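PDB 4KWA: transcriptional regulator from Saccharomonospora viridis, which binds choline and probably acts as a DNA-binding transcriptional repressor of the TetR family. Local coordinates for residues R26-D29 with I30-L34; L103-W106 with T107-L111; D121-D124 with R125-T129. All blocks are in the same frame, centred on the assembly; numbering follows the deposited sequence.

Overall arrangement
All three contacts are local, each within a single helix. Contact 1, on helix 27-34, is peripheral, its centre about 25 Å from that of the chain, against about 13 and 11 Å for contacts 2 and 3 on the consecutive helices 94-109 and 113-139. Half its touching residues are exposed; contact 2 has none fully exposed, and contact 3 mixes buried aromatics with exposed residues. Contact 1, in the predicted DNA-binding motif, is largely polar: a capped helix start and a serine hydroxyl. Contact 2 combines a similar serine bond with a buried tryptophan near choline; contact 3 is mainly aromatic. Contacts 2 and 3 both touch the second subunit; contact 1 touches no other chain of the assembly.

Contact 1: residues R26-D29 with I30-L34; sequences RIHD and IASEL
Ser-32 meets His-28 one turn earlier through two bonds to a single oxygen: the amide N of Ser-32 lies 2.9 Å from His-28 O, and Ser-32 OG donates to His-28 O over 3.0 Å. The two donors come from opposite faces of the carbonyl plane. The hydroxyl reaches this place because chi1 of Ser-32, -77°, sets OG opposite its own carbonyl carbon and beside its amide. OG also lies at the edge of the His-28 imidazole, near its plane, 4.2 Å from CD2. On this ring Asp-29 OD1 sits over one face, displaced toward the rim.

The preceding backbone bonds follow the same i to i+4 spacing. Ala-31 N donates to Ile-27 O in the carbonyl plane at 3.0 Å, with an N-H...O angle of 162°, whereas the bond from Ile-30 N to Arg-26 O, at 3.5 Å, is weak. This short helix is the first of the predicted helix-turn-helix, and helix 38-44 follows as the second; in TetR-family proteins the second is the recognition helix.

At the start of the helix, Asp-29 OD2 accepts the amide N-H of Arg-26 at 2.8 Å. Arg-26 is the N-cap residue, so this is the N3-to-N-cap half of a capping box. The bond is nearly straight, 168° at the hydrogen, and arrives on the anti side, tilted out of the carboxylate plane. The negative charge there would probably interact favourably with the positive end of the helix dipole, and Arg-20 forms a long, weak ion pair with OD1.

Apolar packing comes from Ile-27 and Ile-30, whose CD1 atoms are 4.5 Å apart. Farther out, Ile-30 rests on Leu-16 of helix 2-20, while Ile-27 touches Asn-38 and His-42 of helix 38-44.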
ATOM      1  N   ARG A  26      -4.288   9.458 -21.220  1.00 30.82           N
ATOM      2  CA  ARG A  26      -5.294  10.220 -21.839  1.00 29.60           C
ATOM      3  C   ARG A  26      -6.124   9.328 -22.735  1.00 31.28           C
ATOM      4  O   ARG A  26      -5.660   8.298 -23.219  1.00 29.59           O
ATOM      5  CB  ARG A  26      -4.651  11.426 -22.615  1.00 30.39           C
ATOM      6  CG  ARG A  26      -4.111  12.436 -21.610  1.00 43.11           C
ATOM      7  CD  ARG A  26      -3.158  13.467 -22.138  1.00 57.83           C
ATOM      8  NE  ARG A  26      -2.732  14.314 -21.023  1.00 55.67           N
ATOM      9  CZ  ARG A  26      -1.710  14.040 -20.195  1.00 61.87           C
ATOM     10  NH1 ARG A  26      -1.430  14.898 -19.223  1.00 60.40           N
ATOM     11  NH2 ARG A  26      -0.957  12.926 -20.308  1.00 48.39           N
ATOM     12  N   ILE A  27      -7.312   9.771 -23.063  1.00 31.60           N
ATOM     13  CA  ILE A  27      -8.184   8.977 -23.936  1.00 35.12           C
ATOM     14  C   ILE A  27      -7.549   8.714 -25.322  1.00 34.68           C
ATOM     15  O   ILE A  27      -7.671   7.617 -25.879  1.00 34.09           O
ATOM     16  CB  ILE A  27      -9.557   9.626 -24.129  1.00 34.91           C
ATOM     17  CG1 ILE A  27     -10.272   9.785 -22.748  1.00 39.33           C
ATOM     18  CG2 ILE A  27     -10.445   8.826 -25.107  1.00 35.16           C
ATOM     19  CD1 ILE A  27     -10.288   8.547 -21.873  1.00 40.13           C
ATOM     20  N   HIS A  28      -6.844   9.687 -25.871  1.00 32.51           N
ATOM     21  CA  HIS A  28      -6.253   9.489 -27.201  1.00 33.09           C
ATOM     22  C   HIS A  28      -5.123   8.448 -27.138  1.00 36.66           C
ATOM     23  O   HIS A  28      -4.767   7.913 -28.133  1.00 30.76           O
ATOM     24  CB  HIS A  28      -5.742  10.777 -27.821  1.00 44.66           C
ATOM     25  CG  HIS A  28      -4.351  11.141 -27.414  1.00 49.10           C
ATOM     26  ND1 HIS A  28      -4.070  11.907 -26.297  1.00 70.16           N
ATOM     27  CD2 HIS A  28      -3.150  10.841 -27.972  1.00 64.12           C
ATOM     28  CE1 HIS A  28      -2.761  12.061 -26.178  1.00 65.22           C
ATOM     29  NE2 HIS A  28      -2.179  11.413 -27.176  1.00 66.54           N
ATOM     30  N   ASP A  29      -4.540   8.218 -25.961  1.00 32.60           N
ATOM     31  CA  ASP A  29      -3.473   7.170 -25.819  1.00 30.67           C
ATOM     32  C   ASP A  29      -4.151   5.825 -26.059  1.00 34.45           C
ATOM     33  O   ASP A  29      -3.584   4.911 -26.699  1.00 29.32           O
ATOM     34  CB  ASP A  29      -2.880   7.187 -24.428  1.00 27.13           C
ATOM     35  CG  ASP A  29      -2.117   8.426 -24.140  1.00 36.58           C
ATOM     36  OD1 ASP A  29      -1.380   8.833 -25.046  1.00 36.25           O
ATOM     37  OD2 ASP A  29      -2.158   8.936 -22.974  1.00 38.00           O
ATOM     38  N   ILE A  30      -5.330   5.664 -25.480  1.00 26.48           N
ATOM     39  CA  ILE A  30      -6.089   4.434 -25.705  1.00 28.24           C
ATOM     40  C   ILE A  30      -6.534   4.291 -27.151  1.00 30.94           C
ATOM     41  O   ILE A  30      -6.310   3.247 -27.805  1.00 30.57           O
ATOM     42  CB  ILE A  30      -7.289   4.350 -24.771  1.00 27.46           C
ATOM     43  CG1 ILE A  30      -6.821   4.431 -23.368  1.00 27.67           C
ATOM     44  CG2 ILE A  30      -8.019   3.027 -24.880  1.00 30.81           C
ATOM     45  CD1 ILE A  30      -7.872   4.812 -22.326  1.00 29.65           C
ATOM     46  N   ALA A  31      -7.060   5.372 -27.718  1.00 32.29           N
ATOM     47  CA  ALA A  31      -7.585   5.365 -29.089  1.00 34.01           C
ATOM     48  C   ALA A  31      -6.464   5.101 -30.094  1.00 36.12           C
ATOM     49  O   ALA A  31      -6.679   4.334 -31.041  1.00 30.49           O
ATOM     50  CB  ALA A  31      -8.282   6.651 -29.377  1.00 31.82           C
ATOM     51  N   SER A  32      -5.266   5.661 -29.853  1.00 35.25           N
ATOM     52  CA  SER A  32      -4.101   5.444 -30.743  1.00 36.65           C
ATOM     53  C   SER A  32      -3.626   4.004 -30.743  1.00 30.35           C
ATOM     54  O   SER A  32      -3.199   3.424 -31.764  1.00 32.69           O
ATOM     55  CB  SER A  32      -2.897   6.278 -30.269  1.00 42.87           C
ATOM     56  OG  SER A  32      -3.110   7.604 -30.670  1.00 47.84           O
ATOM     57  N   GLU A  33      -3.597   3.441 -29.584  1.00 29.43           N
ATOM     58  CA  GLU A  33      -3.129   2.087 -29.426  1.00 34.24           C
ATOM     59  C   GLU A  33      -4.011   1.107 -30.137  1.00 33.78           C
ATOM     60  O   GLU A  33      -3.548   0.069 -30.648  1.00 36.55           O
ATOM     61  CB  GLU A  33      -3.142   1.793 -27.955  1.00 38.70           C
ATOM     62  CG  GLU A  33      -2.801   0.382 -27.561  1.00 44.73           C
ATOM     63  CD  GLU A  33      -1.546   0.247 -26.810  1.00 50.59           C
ATOM     64  OE1 GLU A  33      -1.433  -0.880 -26.285  1.00 67.27           O
ATOM     65  OE2 GLU A  33      -0.734   1.211 -26.745  1.00 53.63           O
ATOM     66  N   LEU A  34      -5.300   1.348 -30.095  1.00 32.77           N
ATOM     67  CA  LEU A  34      -6.315   0.476 -30.775  1.00 36.53           C
ATOM     68  C   LEU A  34      -6.839   0.871 -32.145  1.00 37.50           C
ATOM     69  O   LEU A  34      -7.492   0.068 -32.796  1.00 39.02           O
ATOM     70  CB  LEU A  34      -7.546   0.371 -29.880  1.00 38.15           C
ATOM     71  CG  LEU A  34      -7.402  -0.314 -28.560  1.00 38.11           C
ATOM     72  CD1 LEU A  34      -8.590   0.076 -27.738  1.00 41.68           C
ATOM     73  CD2 LEU A  34      -7.323  -1.810 -28.737  1.00 46.28           C
TER

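Contact 2: residues L103-W106 with T107-L111; sequences LQVW and TESTL
Residues 103-106 and 107-109 form the last turns of helix 94-109, as the backbone bonding shows. Glu-108 N donates to Gln-104 O at 2.9 Å, in the carbonyl plane and almost straight, with an N-H...O angle of 173°. Ser-109 N reaches Val-105 O at 2.7 Å, and beyond it the pattern tightens to an i to i+3 bond, Leu-111 N to Glu-108 O.

Ser-109 adds a second grip on the same acceptor: OG, beside its own amide at chi1 -75°, donates to Val-105 O at 2.9 Å from well above the carbonyl plane. The hydroxyl also rests 3.7 Å from CG1 of Val-105. Thr-110 turns its OG1 back to Thr-107 O, 2.8 Å away, and this puts its methyl CG2 against Trp-106 O at 3.4 Å; that buried carbonyl has no hydrogen-bond partner in the model.

On another side of the helix, a water donates both to Gln-104 O and to Glu-108 OE2, the latter at 2.7 Å. The same OE2 bonds to His-23, and the amide of Gln-104 bonds to the backbone of Tyr-22 and Ile-17, so this side faces the DNA-binding part of the chain. Leu-103 and Thr-107 pack on Thr-107 and Gln-104 of the second subunit.

The indole of Trp-106 has Leu-103 CA against one face, toward the rim, and meets the Tyr-119 ring at a steep angle. It also touches Asp-160 of the choline pocket and comes within about 4 Å of choline. This part of the helix thus lies between the DNA-binding domain and the choline pocket of the TetR C-terminal domain.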
ATOM      1  N   LEU A 103      -2.126  -0.498  -6.194  1.00 25.46           N
ATOM      2  CA  LEU A 103      -1.524   0.633  -5.469  1.00 25.10           C
ATOM      3  C   LEU A 103      -2.297   1.938  -5.814  1.00 25.08           C
ATOM      4  O   LEU A 103      -2.512   2.829  -4.951  1.00 26.56           O
ATOM      5  CB  LEU A 103      -0.040   0.849  -5.794  1.00 26.66           C
ATOM      6  CG  LEU A 103       1.015   0.187  -4.897  1.00 29.06           C
ATOM      7  CD1 LEU A 103       0.907  -1.309  -4.869  1.00 26.98           C
ATOM      8  CD2 LEU A 103       2.433   0.564  -5.218  1.00 32.73           C
ATOM      9  N   GLN A 104      -2.681   2.108  -7.066  1.00 23.09           N
ATOM     10  CA  GLN A 104      -3.416   3.346  -7.438  1.00 24.06           C
ATOM     11  C   GLN A 104      -4.858   3.356  -6.861  1.00 23.73           C
ATOM     12  O   GLN A 104      -5.451   4.397  -6.548  1.00 27.01           O
ATOM     13  CB  GLN A 104      -3.387   3.516  -8.951  1.00 24.75           C
ATOM     14  CG  GLN A 104      -2.008   3.592  -9.540  1.00 24.43           C
ATOM     15  CD  GLN A 104      -2.103   3.641 -11.064  1.00 30.04           C
ATOM     16  OE1 GLN A 104      -2.678   4.578 -11.643  1.00 30.29           O
ATOM     17  NE2 GLN A 104      -1.495   2.712 -11.670  1.00 26.88           N
ATOM     18  N   VAL A 105      -5.406   2.154  -6.798  1.00 29.06           N
ATOM     19  CA  VAL A 105      -6.727   2.003  -6.276  1.00 27.66           C
ATOM     20  C   VAL A 105      -6.809   2.309  -4.819  1.00 27.98           C
ATOM     21  O   VAL A 105      -7.790   2.941  -4.346  1.00 30.54           O
ATOM     22  CB  VAL A 105      -7.276   0.613  -6.599  1.00 29.50           C
ATOM     23  CG1 VAL A 105      -8.582   0.273  -5.841  1.00 28.56           C
ATOM     24  CG2 VAL A 105      -7.618   0.632  -8.070  1.00 29.93           C
ATOM     25  N   TRP A 106      -5.740   1.988  -4.089  1.00 26.31           N
ATOM     26  CA  TRP A 106      -5.784   2.335  -2.662  1.00 30.19           C
ATOM     27  C   TRP A 106      -6.002   3.834  -2.481  1.00 31.54           C
ATOM     28  O   TRP A 106      -6.778   4.289  -1.631  1.00 30.97           O
ATOM     29  CB  TRP A 106      -4.493   1.830  -1.969  1.00 30.99           C
ATOM     30  CG  TRP A 106      -4.299   0.448  -2.009  1.00 29.16           C
ATOM     31  CD1 TRP A 106      -5.252  -0.546  -2.037  1.00 26.98           C
ATOM     32  CD2 TRP A 106      -3.053  -0.205  -1.859  1.00 28.67           C
ATOM     33  NE1 TRP A 106      -4.659  -1.745  -2.004  1.00 29.59           N
ATOM     34  CE2 TRP A 106      -3.310  -1.574  -1.822  1.00 30.35           C
ATOM     35  CE3 TRP A 106      -1.708   0.256  -1.734  1.00 28.01           C
ATOM     36  CZ2 TRP A 106      -2.295  -2.517  -1.721  1.00 28.01           C
ATOM     37  CZ3 TRP A 106      -0.688  -0.691  -1.643  1.00 26.36           C
ATOM     38  CH2 TRP A 106      -0.994  -2.063  -1.637  1.00 27.84           C
ATOM     39  N   THR A 107      -5.285   4.665  -3.269  1.00 29.22           N
ATOM     40  CA  THR A 107      -5.520   6.043  -3.220  1.00 32.60           C
ATOM     41  C   THR A 107      -6.842   6.480  -3.765  1.00 27.89           C
ATOM     42  O   THR A 107      -7.537   7.230  -3.147  1.00 32.53           O
ATOM     43  CB  THR A 107      -4.424   6.837  -3.964  1.00 42.57           C
ATOM     44  OG1 THR A 107      -3.466   7.068  -2.987  1.00 41.33           O
ATOM     45  CG2 THR A 107      -4.924   8.217  -4.432  1.00 51.44           C
ATOM     46  N   GLU A 108      -7.187   6.041  -4.955  1.00 28.08           N
ATOM     47  CA  GLU A 108      -8.451   6.476  -5.561  1.00 28.80           C
ATOM     48  C   GLU A 108      -9.648   6.056  -4.700  1.00 36.72           C
ATOM     49  O   GLU A 108     -10.699   6.714  -4.722  1.00 36.47           O
ATOM     50  CB  GLU A 108      -8.616   5.946  -6.983  1.00 26.10           C
ATOM     51  CG  GLU A 108      -7.547   6.442  -7.934  1.00 34.82           C
ATOM     52  CD  GLU A 108      -7.577   7.947  -8.082  1.00 48.37           C
ATOM     53  OE1 GLU A 108      -8.721   8.436  -8.226  1.00 39.33           O
ATOM     54  OE2 GLU A 108      -6.491   8.623  -8.021  1.00 35.21           O
ATOM     55  N   SER A 109      -9.482   4.996  -3.935  1.00 36.62           N
ATOM     56  CA  SER A 109     -10.570   4.551  -3.013  1.00 33.63           C
ATOM     57  C   SER A 109     -10.936   5.595  -1.987  1.00 37.66           C
ATOM     58  O   SER A 109     -12.128   5.735  -1.662  1.00 42.23           O
ATOM     59  CB  SER A 109     -10.191   3.275  -2.300  1.00 33.71           C
ATOM     60  OG  SER A 109     -10.301   2.209  -3.203  1.00 43.36           O
ATOM     61  N   THR A 110      -9.923   6.282  -1.448  1.00 39.87           N
ATOM     62  CA  THR A 110     -10.062   7.325  -0.428  1.00 45.32           C
ATOM     63  C   THR A 110     -10.799   8.550  -0.975  1.00 51.80           C
ATOM     64  O   THR A 110     -11.092   9.474  -0.233  1.00 57.69           O
ATOM     65  CB  THR A 110      -8.690   7.769   0.188  1.00 41.34           C
ATOM     66  OG1 THR A 110      -7.913   8.528  -0.743  1.00 40.33           O
ATOM     67  CG2 THR A 110      -7.814   6.563   0.675  1.00 44.12           C
ATOM     68  N   LEU A 111     -11.160   8.507  -2.256  1.00 48.47           N
ATOM     69  CA  LEU A 111     -11.816   9.596  -2.947  1.00 43.82           C
ATOM     70  C   LEU A 111     -13.054   9.338  -3.791  1.00 50.00           C
ATOM     71  O   LEU A 111     -13.784  10.293  -4.056  1.00 48.14           O
ATOM     72  CB  LEU A 111     -10.770  10.179  -3.920  1.00 53.52           C
ATOM     73  CG  LEU A 111      -9.420  10.625  -3.344  1.00 53.43           C
ATOM     74  CD1 LEU A 111      -8.426  11.084  -4.405  1.00 50.26           C
ATOM     75  CD2 LEU A 111      -9.688  11.731  -2.319  1.00 49.50           C
TER
HETATM   76  O   HOH W   1      -4.387   6.899  -8.025  1.00 39.59           O

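Contact 3: residues D121-D124 with R125-T129; sequences DAYD and RWYQT
Arg-125 bonds its amide N to Asp-121 O at 3.2 Å and, weakly, to Ala-122 O, which also accepts Trp-126 N. Its side chain runs outward, extended from CG to NE, to a cation-pi contact with Phe-64.

Trp-126 brings CB to 3.4 Å from Tyr-123 O, an oxygen near the plane of the indole, at its edge. Indole CD1 lies 4.4 Å from CE1 of Tyr-123.

Tyr-127 N donates to Tyr-123 O at 2.8 Å. In both tyrosines CG stands opposite the backbone N (chi1 near 175°), which sends the rings off the same side of the helix with centroids 5.9 Å apart. The planes differ by 30° and are slid so far apart that overlap is slight; contact is made by Tyr-123 OH, 3.6 Å from Tyr-127 CD1, and by Tyr-123 CE2, 3.9 Å from Tyr-127 CB.

Gln-128 N bonds to Asp-124 O at 2.9 Å. Thr-129 places its N and OG1 on opposite faces of the Arg-125 carbonyl, both donating to its oxygen.

The phenol oxygens find partners elsewhere: Tyr-127 OH on Asp-149, Tyr-123 OH on Ser-156 and on Lys-170 of the second subunit. Apolar ring flanks with bonded hydroxyl ends imply that these tyrosines tie helix 113-139 to helix 148-168 and, through Tyr-123, across the dimer interface.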
ATOM      1  N   ASP A 121     -15.338  -5.064  -1.833  1.00 28.35           N
ATOM      2  CA  ASP A 121     -15.890  -6.401  -2.117  1.00 30.47           C
ATOM      3  C   ASP A 121     -14.810  -7.338  -2.621  1.00 30.43           C
ATOM      4  O   ASP A 121     -14.875  -8.510  -2.338  1.00 28.48           O
ATOM      5  CB  ASP A 121     -16.939  -6.332  -3.195  1.00 35.65           C
ATOM      6  CG  ASP A 121     -18.198  -5.720  -2.722  1.00 40.20           C
ATOM      7  OD1 ASP A 121     -18.348  -5.492  -1.487  1.00 38.45           O
ATOM      8  OD2 ASP A 121     -19.011  -5.451  -3.603  1.00 42.16           O
ATOM      9  N   ALA A 122     -13.879  -6.895  -3.479  1.00 28.46           N
ATOM     10  CA  ALA A 122     -12.852  -7.786  -3.968  1.00 29.35           C
ATOM     11  C   ALA A 122     -11.939  -8.247  -2.776  1.00 32.21           C
ATOM     12  O   ALA A 122     -11.633  -9.422  -2.653  1.00 28.21           O
ATOM     13  CB  ALA A 122     -11.970  -7.164  -5.064  1.00 32.54           C
ATOM     14  N   TYR A 123     -11.573  -7.304  -1.899  1.00 29.53           N
ATOM     15  CA  TYR A 123     -10.741  -7.582  -0.756  1.00 33.71           C
ATOM     16  C   TYR A 123     -11.406  -8.627   0.130  1.00 31.32           C
ATOM     17  O   TYR A 123     -10.782  -9.633   0.576  1.00 28.99           O
ATOM     18  CB  TYR A 123     -10.505  -6.291   0.085  1.00 32.57           C
ATOM     19  CG  TYR A 123      -9.801  -6.648   1.331  1.00 35.34           C
ATOM     20  CD1 TYR A 123      -8.486  -6.834   1.317  1.00 28.62           C
ATOM     21  CD2 TYR A 123     -10.484  -6.828   2.510  1.00 33.39           C
ATOM     22  CE1 TYR A 123      -7.797  -7.237   2.412  1.00 34.37           C
ATOM     23  CE2 TYR A 123      -9.833  -7.244   3.623  1.00 39.19           C
ATOM     24  CZ  TYR A 123      -8.466  -7.440   3.570  1.00 41.06           C
ATOM     25  OH  TYR A 123      -7.791  -7.826   4.743  1.00 41.49           O
ATOM     26  N   ASP A 124     -12.633  -8.351   0.480  1.00 30.20           N
ATOM     27  CA  ASP A 124     -13.428  -9.237   1.329  1.00 29.90           C
ATOM     28  C   ASP A 124     -13.503 -10.662   0.814  1.00 37.52           C
ATOM     29  O   ASP A 124     -13.446 -11.612   1.598  1.00 30.13           O
ATOM     30  CB  ASP A 124     -14.857  -8.753   1.422  1.00 30.05           C
ATOM     31  CG  ASP A 124     -15.043  -7.550   2.305  1.00 42.83           C
ATOM     32  OD1 ASP A 124     -14.048  -7.079   2.942  1.00 49.60           O
ATOM     33  OD2 ASP A 124     -16.219  -7.064   2.363  1.00 47.43           O
ATOM     34  N   ARG A 125     -13.561 -10.828  -0.502  1.00 29.85           N
ATOM     35  CA  ARG A 125     -13.649 -12.159  -1.068  1.00 30.11           C
ATOM     36  C   ARG A 125     -12.359 -12.916  -0.853  1.00 35.68           C
ATOM     37  O   ARG A 125     -12.341 -14.087  -0.495  1.00 27.22           O
ATOM     38  CB  ARG A 125     -13.998 -12.075  -2.543  1.00 27.77           C
ATOM     39  CG  ARG A 125     -14.300 -13.411  -3.124  1.00 33.35           C
ATOM     40  CD  ARG A 125     -14.662 -13.292  -4.608  1.00 33.31           C
ATOM     41  NE  ARG A 125     -15.569 -14.357  -4.952  1.00 40.43           N
ATOM     42  CZ  ARG A 125     -16.186 -14.409  -6.140  1.00 43.35           C
ATOM     43  NH1 ARG A 125     -15.955 -13.440  -7.061  1.00 38.25           N
ATOM     44  NH2 ARG A 125     -17.058 -15.372  -6.388  1.00 32.79           N
ATOM     45  N   TRP A 126     -11.253 -12.202  -0.959  1.00 28.10           N
ATOM     46  CA  TRP A 126      -9.931 -12.779  -0.819  1.00 28.99           C
ATOM     47  C   TRP A 126      -9.718 -13.116   0.655  1.00 29.19           C
ATOM     48  O   TRP A 126      -9.228 -14.195   0.994  1.00 31.55           O
ATOM     49  CB  TRP A 126      -8.962 -11.725  -1.359  1.00 34.38           C
ATOM     50  CG  TRP A 126      -7.579 -11.725  -0.880  1.00 34.03           C
ATOM     51  CD1 TRP A 126      -6.964 -10.736  -0.208  1.00 35.48           C
ATOM     52  CD2 TRP A 126      -6.633 -12.744  -1.076  1.00 37.61           C
ATOM     53  NE1 TRP A 126      -5.647 -11.070   0.048  1.00 46.96           N
ATOM     54  CE2 TRP A 126      -5.408 -12.303  -0.514  1.00 38.31           C
ATOM     55  CE3 TRP A 126      -6.681 -13.972  -1.683  1.00 38.03           C
ATOM     56  CZ2 TRP A 126      -4.285 -13.101  -0.478  1.00 48.13           C
ATOM     57  CZ3 TRP A 126      -5.545 -14.748  -1.690  1.00 47.06           C
ATOM     58  CH2 TRP A 126      -4.363 -14.313  -1.089  1.00 52.23           C
ATOM     59  N   TYR A 127     -10.107 -12.186   1.493  1.00 27.56           N
ATOM     60  CA  TYR A 127      -9.989 -12.297   2.893  1.00 26.95           C
ATOM     61  C   TYR A 127     -10.712 -13.584   3.361  1.00 26.88           C
ATOM     62  O   TYR A 127     -10.129 -14.422   4.064  1.00 28.32           O
ATOM     63  CB  TYR A 127     -10.587 -11.082   3.549  1.00 28.64           C
ATOM     64  CG  TYR A 127     -10.633 -11.133   5.074  1.00 28.52           C
ATOM     65  CD1 TYR A 127      -9.545 -10.810   5.843  1.00 37.07           C
ATOM     66  CD2 TYR A 127     -11.782 -11.462   5.716  1.00 36.00           C
ATOM     67  CE1 TYR A 127      -9.639 -10.761   7.197  1.00 35.36           C
ATOM     68  CE2 TYR A 127     -11.856 -11.475   7.080  1.00 37.90           C
ATOM     69  CZ  TYR A 127     -10.758 -11.151   7.814  1.00 35.28           C
ATOM     70  OH  TYR A 127     -10.909 -11.166   9.195  1.00 38.91           O
ATOM     71  N   GLN A 128     -11.924 -13.756   2.923  1.00 27.92           N
ATOM     72  CA  GLN A 128     -12.692 -14.998   3.238  1.00 27.77           C
ATOM     73  C   GLN A 128     -12.059 -16.279   2.685  1.00 25.24           C
ATOM     74  O   GLN A 128     -12.052 -17.284   3.393  1.00 26.13           O
ATOM     75  CB  GLN A 128     -14.157 -14.875   2.888  1.00 27.12           C
ATOM     76  CG  GLN A 128     -14.905 -13.734   3.555  1.00 34.11           C
ATOM     77  CD  GLN A 128     -14.974 -13.717   5.114  1.00 37.08           C
ATOM     78  OE1 GLN A 128     -15.244 -12.668   5.736  1.00 38.81           O
ATOM     79  NE2 GLN A 128     -14.730 -14.821   5.719  1.00 36.88           N
ATOM     80  N   THR A 129     -11.522 -16.239   1.464  1.00 23.19           N
ATOM     81  CA  THR A 129     -10.781 -17.329   0.919  1.00 23.10           C
ATOM     82  C   THR A 129      -9.619 -17.764   1.835  1.00 26.52           C
ATOM     83  O   THR A 129      -9.377 -18.941   2.061  1.00 26.19           O
ATOM     84  CB  THR A 129     -10.291 -16.936  -0.461  1.00 31.43           C
ATOM     85  OG1 THR A 129     -11.452 -16.945  -1.279  1.00 28.13           O
ATOM     86  CG2 THR A 129      -9.267 -17.957  -0.979  1.00 32.15           C
TER